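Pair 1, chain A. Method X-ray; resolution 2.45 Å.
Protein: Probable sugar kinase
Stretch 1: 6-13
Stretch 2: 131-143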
# COMPACT_ATOMS: atom_id res chain seq x y z
N GLU A 6 8.35 11.10 -29.92
CA GLU A 6 8.78 9.78 -30.41
C GLU A 6 7.66 8.74 -30.38
O GLU A 6 6.75 8.84 -29.55
CB GLU A 6 9.98 9.29 -29.57
CG GLU A 6 11.27 10.13 -29.71
CD GLU A 6 12.18 9.73 -30.88
OE1 GLU A 6 13.42 9.78 -30.69
OE2 GLU A 6 11.69 9.41 -31.99
N PRO A 7 7.67 7.76 -31.32
CA PRO A 7 6.63 6.72 -31.36
C PRO A 7 6.50 5.91 -30.07
O PRO A 7 7.49 5.65 -29.38
CB PRO A 7 7.07 5.85 -32.55
CG PRO A 7 8.52 6.12 -32.70
CD PRO A 7 8.56 7.60 -32.48
N TYR A 8 5.26 5.54 -29.75
CA TYR A 8 4.97 4.79 -28.53
C TYR A 8 4.06 3.59 -28.76
O TYR A 8 3.35 3.52 -29.77
CB TYR A 8 4.32 5.72 -27.48
CG TYR A 8 2.97 6.30 -27.88
CD1 TYR A 8 1.76 5.66 -27.49
CD2 TYR A 8 2.87 7.47 -28.67
CE1 TYR A 8 0.51 6.18 -27.87
CE2 TYR A 8 1.62 7.99 -29.06
CZ TYR A 8 0.45 7.33 -28.66
OH TYR A 8 -0.76 7.81 -29.06
N LEU A 9 4.02 2.73 -27.75
CA LEU A 9 3.16 1.55 -27.75
C LEU A 9 2.14 1.76 -26.65
O LEU A 9 2.50 2.13 -25.53
CB LEU A 9 3.95 0.27 -27.42
CG LEU A 9 3.41 -1.05 -28.03
CD1 LEU A 9 4.55 -1.99 -28.15
CD2 LEU A 9 2.24 -1.69 -27.32
N LEU A 10 0.88 1.48 -26.98
CA LEU A 10 -0.19 1.62 -26.03
C LEU A 10 -0.62 0.27 -25.48
O LEU A 10 -0.78 -0.69 -26.23
CB LEU A 10 -1.38 2.36 -26.64
CG LEU A 10 -2.63 2.62 -25.78
CD1 LEU A 10 -2.32 3.48 -24.55
CD2 LEU A 10 -3.68 3.29 -26.64
N VAL A 11 -0.75 0.21 -24.16
CA VAL A 11 -1.22 -0.98 -23.46
C VAL A 11 -2.48 -0.48 -22.77
O VAL A 11 -2.45 0.56 -22.11
CB VAL A 11 -0.17 -1.52 -22.42
CG1 VAL A 11 -0.70 -2.78 -21.73
CG2 VAL A 11 1.16 -1.83 -23.10
N PHE A 12 -3.59 -1.17 -22.99
CA PHE A 12 -4.88 -0.81 -22.40
C PHE A 12 -5.41 -1.98 -21.57
O PHE A 12 -5.68 -3.04 -22.12
CB PHE A 12 -5.86 -0.42 -23.54
CG PHE A 12 -7.22 0.05 -23.07
CD1 PHE A 12 -7.43 1.40 -22.74
CD2 PHE A 12 -8.32 -0.84 -23.00
CE1 PHE A 12 -8.72 1.88 -22.34
CE2 PHE A 12 -9.61 -0.39 -22.61
CZ PHE A 12 -9.81 0.98 -22.28
N GLY A 13 -5.60 -1.77 -20.27
CA GLY A 13 -6.10 -2.82 -19.39
C GLY A 13 -6.01 -2.55 -17.90
O GLY A 13 -5.57 -1.49 -17.47
N ARG A 131 -9.25 9.24 -27.87
CA ARG A 131 -9.16 8.64 -29.22
C ARG A 131 -7.83 8.88 -29.94
O ARG A 131 -7.33 8.02 -30.65
CB ARG A 131 -10.32 9.12 -30.10
CG ARG A 131 -10.40 10.63 -30.29
CD ARG A 131 -11.41 11.02 -31.34
NE ARG A 131 -10.96 10.64 -32.67
CZ ARG A 131 -11.39 11.19 -33.80
NH1 ARG A 131 -12.31 12.16 -33.78
NH2 ARG A 131 -10.91 10.77 -34.96
N GLU A 132 -7.22 10.03 -29.67
CA GLU A 132 -5.96 10.44 -30.27
C GLU A 132 -4.78 9.60 -29.75
O GLU A 132 -3.77 9.45 -30.45
CB GLU A 132 -5.73 11.92 -29.98
CG GLU A 132 -4.93 12.64 -31.02
CD GLU A 132 -4.83 14.12 -30.72
OE1 GLU A 132 -5.78 14.86 -31.06
OE2 GLU A 132 -3.81 14.52 -30.11
N ILE A 133 -4.92 9.05 -28.55
CA ILE A 133 -3.87 8.20 -27.97
C ILE A 133 -3.87 6.85 -28.70
O ILE A 133 -2.81 6.32 -29.03
CB ILE A 133 -4.04 8.02 -26.43
CG1 ILE A 133 -4.16 9.38 -25.72
CG2 ILE A 133 -2.86 7.20 -25.85
CD1 ILE A 133 -2.95 10.34 -25.88
N PHE A 134 -5.08 6.36 -29.01
CA PHE A 134 -5.27 5.10 -29.73
C PHE A 134 -4.84 5.22 -31.19
O PHE A 134 -4.02 4.44 -31.66
CB PHE A 134 -6.73 4.66 -29.69
CG PHE A 134 -7.21 4.23 -28.34
CD1 PHE A 134 -7.00 2.91 -27.90
CD2 PHE A 134 -7.93 5.10 -27.52
CE1 PHE A 134 -7.51 2.46 -26.65
CE2 PHE A 134 -8.45 4.68 -26.27
CZ PHE A 134 -8.24 3.35 -25.84
N GLU A 135 -5.34 6.26 -31.86
CA GLU A 135 -5.05 6.53 -33.28
C GLU A 135 -3.57 6.74 -33.64
O GLU A 135 -3.14 6.33 -34.72
CB GLU A 135 -5.90 7.70 -33.79
CG GLU A 135 -7.39 7.43 -33.77
CD GLU A 135 -8.26 8.61 -34.16
OE1 GLU A 135 -7.89 9.76 -33.84
OE2 GLU A 135 -9.32 8.38 -34.79
N ASN A 136 -2.82 7.37 -32.74
CA ASN A 136 -1.39 7.62 -32.97
C ASN A 136 -0.46 6.57 -32.37
O ASN A 136 0.77 6.72 -32.42
CB ASN A 136 -1.00 9.03 -32.51
CG ASN A 136 -1.74 10.12 -33.26
OD1 ASN A 136 -2.64 10.76 -32.71
ND2 ASN A 136 -1.39 10.32 -34.52
N ALA A 137 -1.04 5.51 -31.79
CA ALA A 137 -0.27 4.41 -31.21
C ALA A 137 0.13 3.47 -32.33
O ALA A 137 -0.70 3.13 -33.18
CB ALA A 137 -1.11 3.67 -30.19
N GLU A 138 1.41 3.08 -32.36
CA GLU A 138 1.88 2.18 -33.42
C GLU A 138 1.26 0.80 -33.23
O GLU A 138 0.80 0.18 -34.19
CB GLU A 138 3.41 2.06 -33.43
CG GLU A 138 4.18 3.37 -33.35
CD GLU A 138 4.12 4.20 -34.62
OE1 GLU A 138 4.22 3.63 -35.73
OE2 GLU A 138 3.99 5.44 -34.50
N TYR A 139 1.27 0.32 -31.98
CA TYR A 139 0.66 -0.96 -31.63
C TYR A 139 -0.14 -0.76 -30.34
O TYR A 139 0.15 0.16 -29.57
CB TYR A 139 1.71 -2.09 -31.48
CG TYR A 139 2.44 -2.47 -32.76
CD1 TYR A 139 1.97 -3.49 -33.59
CD2 TYR A 139 3.55 -1.75 -33.20
CE1 TYR A 139 2.61 -3.76 -34.85
CE2 TYR A 139 4.18 -1.99 -34.42
CZ TYR A 139 3.71 -2.99 -35.24
OH TYR A 139 4.34 -3.21 -36.45
N THR A 140 -1.21 -1.53 -30.18
CA THR A 140 -2.05 -1.43 -28.99
C THR A 140 -2.37 -2.82 -28.42
O THR A 140 -3.00 -3.65 -29.08
CB THR A 140 -3.33 -0.56 -29.22
OG1 THR A 140 -2.95 0.78 -29.56
CG2 THR A 140 -4.19 -0.48 -27.95
N VAL A 141 -1.91 -3.06 -27.20
CA VAL A 141 -2.09 -4.34 -26.50
C VAL A 141 -3.39 -4.37 -25.71
O VAL A 141 -3.74 -3.42 -25.01
CB VAL A 141 -0.88 -4.65 -25.56
CG1 VAL A 141 -1.10 -5.94 -24.74
CG2 VAL A 141 0.40 -4.77 -26.36
N LEU A 142 -4.09 -5.48 -25.86
CA LEU A 142 -5.35 -5.73 -25.17
C LEU A 142 -5.34 -7.18 -24.72
O LEU A 142 -4.62 -8.01 -25.27
CB LEU A 142 -6.55 -5.56 -26.12
CG LEU A 142 -6.99 -4.24 -26.78
CD1 LEU A 142 -8.21 -4.46 -27.64
CD2 LEU A 142 -7.27 -3.19 -25.74
N ASP A 143 -6.11 -7.45 -23.68
CA ASP A 143 -6.30 -8.81 -23.19
C ASP A 143 -7.78 -9.13 -23.44
O ASP A 143 -8.49 -8.26 -23.94
CB ASP A 143 -5.86 -8.97 -21.71
CG ASP A 143 -6.68 -8.14 -20.71
OD1 ASP A 143 -7.68 -7.47 -21.05
OD2 ASP A 143 -6.28 -8.19 -19.53
O HOH W 1 3.22 6.28 -32.02
O HOH W 2 -7.26 -4.94 -22.42

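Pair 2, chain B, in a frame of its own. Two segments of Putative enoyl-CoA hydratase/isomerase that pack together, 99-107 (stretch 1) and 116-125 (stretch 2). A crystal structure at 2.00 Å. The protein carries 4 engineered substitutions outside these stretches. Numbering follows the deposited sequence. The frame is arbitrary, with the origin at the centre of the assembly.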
# COMPACT_ATOMS: atom_id res chain seq x y z
N SER B 99 13.12 18.92 4.33
CA SER B 99 13.92 18.24 3.30
C SER B 99 14.82 17.21 3.97
O SER B 99 15.38 16.30 3.33
CB SER B 99 14.77 19.31 2.52
OG SER B 99 15.97 19.56 3.28
N LYS B 100 14.99 17.35 5.28
CA LYS B 100 15.90 16.51 6.03
C LYS B 100 15.13 15.34 6.65
O LYS B 100 13.90 15.41 6.72
CB LYS B 100 16.58 17.33 7.15
CG LYS B 100 17.47 18.48 6.54
CD LYS B 100 17.94 19.55 7.59
CE LYS B 100 18.86 20.61 6.87
NZ LYS B 100 19.30 21.57 7.95
N PRO B 101 15.84 14.29 7.08
CA PRO B 101 15.08 13.14 7.60
C PRO B 101 14.33 13.57 8.89
O PRO B 101 14.90 14.31 9.73
CB PRO B 101 16.15 12.10 7.91
CG PRO B 101 17.38 12.50 6.92
CD PRO B 101 17.30 14.03 7.03
N LEU B 102 13.07 13.13 9.02
CA LEU B 102 12.19 13.41 10.19
C LEU B 102 11.86 12.07 10.86
O LEU B 102 11.25 11.18 10.23
CB LEU B 102 10.90 14.10 9.75
CG LEU B 102 9.88 14.43 10.88
CD1 LEU B 102 10.51 15.33 11.98
CD2 LEU B 102 8.65 15.13 10.30
N ILE B 103 12.30 11.90 12.12
CA ILE B 103 11.99 10.70 12.85
C ILE B 103 11.04 11.08 13.97
O ILE B 103 11.22 12.11 14.59
CB ILE B 103 13.26 10.04 13.46
CG1 ILE B 103 14.32 9.75 12.36
CG2 ILE B 103 12.92 8.80 14.30
CD1 ILE B 103 15.68 9.32 12.95
N ILE B 104 10.02 10.23 14.21
CA ILE B 104 9.09 10.41 15.32
C ILE B 104 9.18 9.22 16.27
O ILE B 104 9.28 8.04 15.85
CB ILE B 104 7.65 10.66 14.82
CG1 ILE B 104 7.63 12.04 14.08
CG2 ILE B 104 6.65 10.65 16.04
CD1 ILE B 104 6.26 12.56 13.62
N ALA B 105 9.12 9.50 17.55
CA ALA B 105 9.15 8.41 18.52
C ALA B 105 7.88 8.50 19.38
O ALA B 105 7.64 9.54 19.96
CB ALA B 105 10.43 8.51 19.44
N VAL B 106 7.13 7.41 19.50
CA VAL B 106 5.82 7.47 20.16
C VAL B 106 5.80 6.61 21.44
O VAL B 106 6.20 5.45 21.40
CB VAL B 106 4.70 6.94 19.19
CG1 VAL B 106 3.32 6.94 19.85
CG2 VAL B 106 4.67 7.83 17.95
N LYS B 107 5.35 7.20 22.54
CA LYS B 107 4.98 6.49 23.78
C LYS B 107 3.58 6.99 24.13
O LYS B 107 3.21 8.12 23.80
CB LYS B 107 5.91 6.88 24.95
CG LYS B 107 7.31 6.32 24.91
CD LYS B 107 8.12 6.73 26.14
CE LYS B 107 9.52 6.30 25.92
NZ LYS B 107 10.45 6.50 27.10
N THR B 116 -1.85 11.41 12.21
CA THR B 116 -1.64 11.93 10.82
C THR B 116 -0.25 12.55 10.59
O THR B 116 0.24 12.53 9.47
CB THR B 116 -2.72 12.91 10.42
OG1 THR B 116 -2.67 14.03 11.30
CG2 THR B 116 -4.12 12.25 10.47
N ILE B 117 0.38 13.09 11.64
CA ILE B 117 1.75 13.57 11.51
C ILE B 117 2.75 12.43 11.22
O ILE B 117 3.78 12.65 10.58
CB ILE B 117 2.21 14.43 12.74
CG1 ILE B 117 3.45 15.24 12.34
CG2 ILE B 117 2.55 13.51 13.94
CD1 ILE B 117 3.50 16.63 12.76
N LEU B 118 2.43 11.20 11.64
CA LEU B 118 3.28 10.03 11.36
C LEU B 118 3.40 9.80 9.86
O LEU B 118 4.42 9.28 9.37
CB LEU B 118 2.69 8.76 12.00
CG LEU B 118 2.47 8.87 13.51
CD1 LEU B 118 1.97 7.53 14.00
CD2 LEU B 118 3.81 9.31 14.19
N LEU B 119 2.36 10.17 9.14
CA LEU B 119 2.35 10.04 7.68
C LEU B 119 3.22 11.08 6.99
O LEU B 119 3.46 10.97 5.77
CB LEU B 119 0.94 10.14 7.12
CG LEU B 119 0.00 9.02 7.60
CD1 LEU B 119 -1.46 9.49 7.32
CD2 LEU B 119 0.30 7.66 6.96
N GLN B 120 3.66 12.10 7.73
CA GLN B 120 4.71 12.98 7.22
C GLN B 120 6.13 12.59 7.63
O GLN B 120 7.09 13.19 7.15
CB GLN B 120 4.44 14.45 7.63
CG GLN B 120 2.98 14.90 7.71
CD GLN B 120 2.16 14.56 6.51
OE1 GLN B 120 2.62 14.64 5.36
NE2 GLN B 120 0.93 14.14 6.76
N ALA B 121 6.31 11.68 8.58
CA ALA B 121 7.65 11.33 9.04
C ALA B 121 8.24 10.26 8.13
O ALA B 121 7.50 9.47 7.57
CB ALA B 121 7.62 10.81 10.52
N ASP B 122 9.58 10.20 8.03
CA ASP B 122 10.24 9.11 7.31
C ASP B 122 10.30 7.78 8.06
O ASP B 122 10.19 6.72 7.45
CB ASP B 122 11.64 9.58 6.95
CG ASP B 122 11.60 10.89 6.18
OD1 ASP B 122 10.90 10.92 5.15
OD2 ASP B 122 12.20 11.89 6.64
N LEU B 123 10.53 7.86 9.38
CA LEU B 123 10.68 6.68 10.26
C LEU B 123 9.95 6.97 11.57
O LEU B 123 9.95 8.11 12.06
CB LEU B 123 12.14 6.43 10.60
CG LEU B 123 13.07 6.45 9.37
CD1 LEU B 123 14.49 6.50 9.84
CD2 LEU B 123 12.74 5.25 8.58
N VAL B 124 9.30 5.94 12.09
CA VAL B 124 8.56 6.05 13.31
C VAL B 124 8.85 4.86 14.21
O VAL B 124 8.77 3.70 13.76
CB VAL B 124 7.05 6.05 13.03
CG1 VAL B 124 6.29 6.16 14.35
CG2 VAL B 124 6.66 7.23 12.12
N PHE B 125 9.24 5.16 15.46
CA PHE B 125 9.46 4.11 16.44
C PHE B 125 8.44 4.26 17.58
O PHE B 125 8.10 5.37 17.98
CB PHE B 125 10.90 4.13 16.99
CG PHE B 125 11.95 4.05 15.91
CD1 PHE B 125 12.16 2.84 15.21
CD2 PHE B 125 12.67 5.19 15.53
CE1 PHE B 125 13.14 2.77 14.17
CE2 PHE B 125 13.65 5.10 14.54
CZ PHE B 125 13.86 3.88 13.85

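In both pairs a strand of stretch 1 lies parallel to a strand of stretch 2, and the chain before the second strand folds over one face of the two. The strand directions differ by 17° in each case, with closest approaches of the axes of 4.6 Å in pair 1 and 4.8 Å in pair 2. Fourteen central residues superpose with an RMSD of 0.8 Å, and the agreement extends past the strands: the CA atoms of Asn A136 and Gln B120 fall 1.0 Å apart, those of Ala A137 and Ala B121 0.7 Å.

The hydrogen bonds confirm a common register. In pair 1, Leu A10 N donates to Tyr A139 O (3.0 Å), Val A141 N to Leu A10 O (2.8 Å), and Phe A12 N to Val A141 O (3.0 Å). The matching bonds in pair 2 run from Ile B104 N to Leu B123 O (3.0 Å), Phe B125 N to Ile B104 O (2.9 Å), and Val B106 N to Phe B125 O (2.7 Å). Leu A10 and Ile B104 thus each use both backbone polar groups across the interface, as a residue in a parallel ladder does.

One rung earlier the backbone bond is again shared: Glu A138 N donates to Tyr A8 O at 3.3 Å, and Asp B122 N to Leu B102 O at 2.9 Å, although the latter is more bent (138° against 162°). The acids at this matched position then act differently. Asp B122 OD2 accepts directly from Leu B102 N at 2.8 Å. In pair 1 a water takes the intermediate place, accepting from Tyr A8 N at 3.1 Å and donating to Glu A138 OE2 at 2.7 Å; it also donates to Asn A136 O at 2.5 Å.

The face carrying Leu A10 and Thr A140, matched by Ile B104 and Val B124, receives the preceding segment: helix 131-135 in pair 1, and in pair 2 residues with helical phi/psi but without the regular bonds. Both central residues are heavily covered by the other stretch, 102 Å² for Leu A10 and 100 Å² for Ile B104. Leu A10 CD2 reaches Phe A134 CD1 at 3.6 Å, and Ile B104 CG2 reaches Leu B118 CD2 at the same distance. An alanine completes each pocket, with Leu A10 CB 3.8 Å from Ala A137 CB and Ile B104 CG1 3.8 Å from Ala B121 CB.

Two residues further along stretch 1, at the matched pair Phe A12 and Val B106, Phe A12 CD1 approaches Phe A134 CZ at 3.8 Å, the rings lying oblique with planes at 56°. Pair 2 makes the corresponding contact with aliphatic groups, Val B106 CG2 to Leu B118 CD2 at 4.1 Å. Tyr A8 differs from Leu B102 by adding a polar tie: its OH donates to Ile A133 O at 2.5 Å.

On the face of Leu A9 and Val A141, bulk is redistributed. Leu A9 CD2 meets Val A141 CG2 at 3.7 Å, whereas Ile B103 CG2 meets Phe B125 CE2 at 3.8 Å. The larger Phe B125 shares its rung with the small Ala B105, where pair 1 places two valines, Val A11 and Val A141.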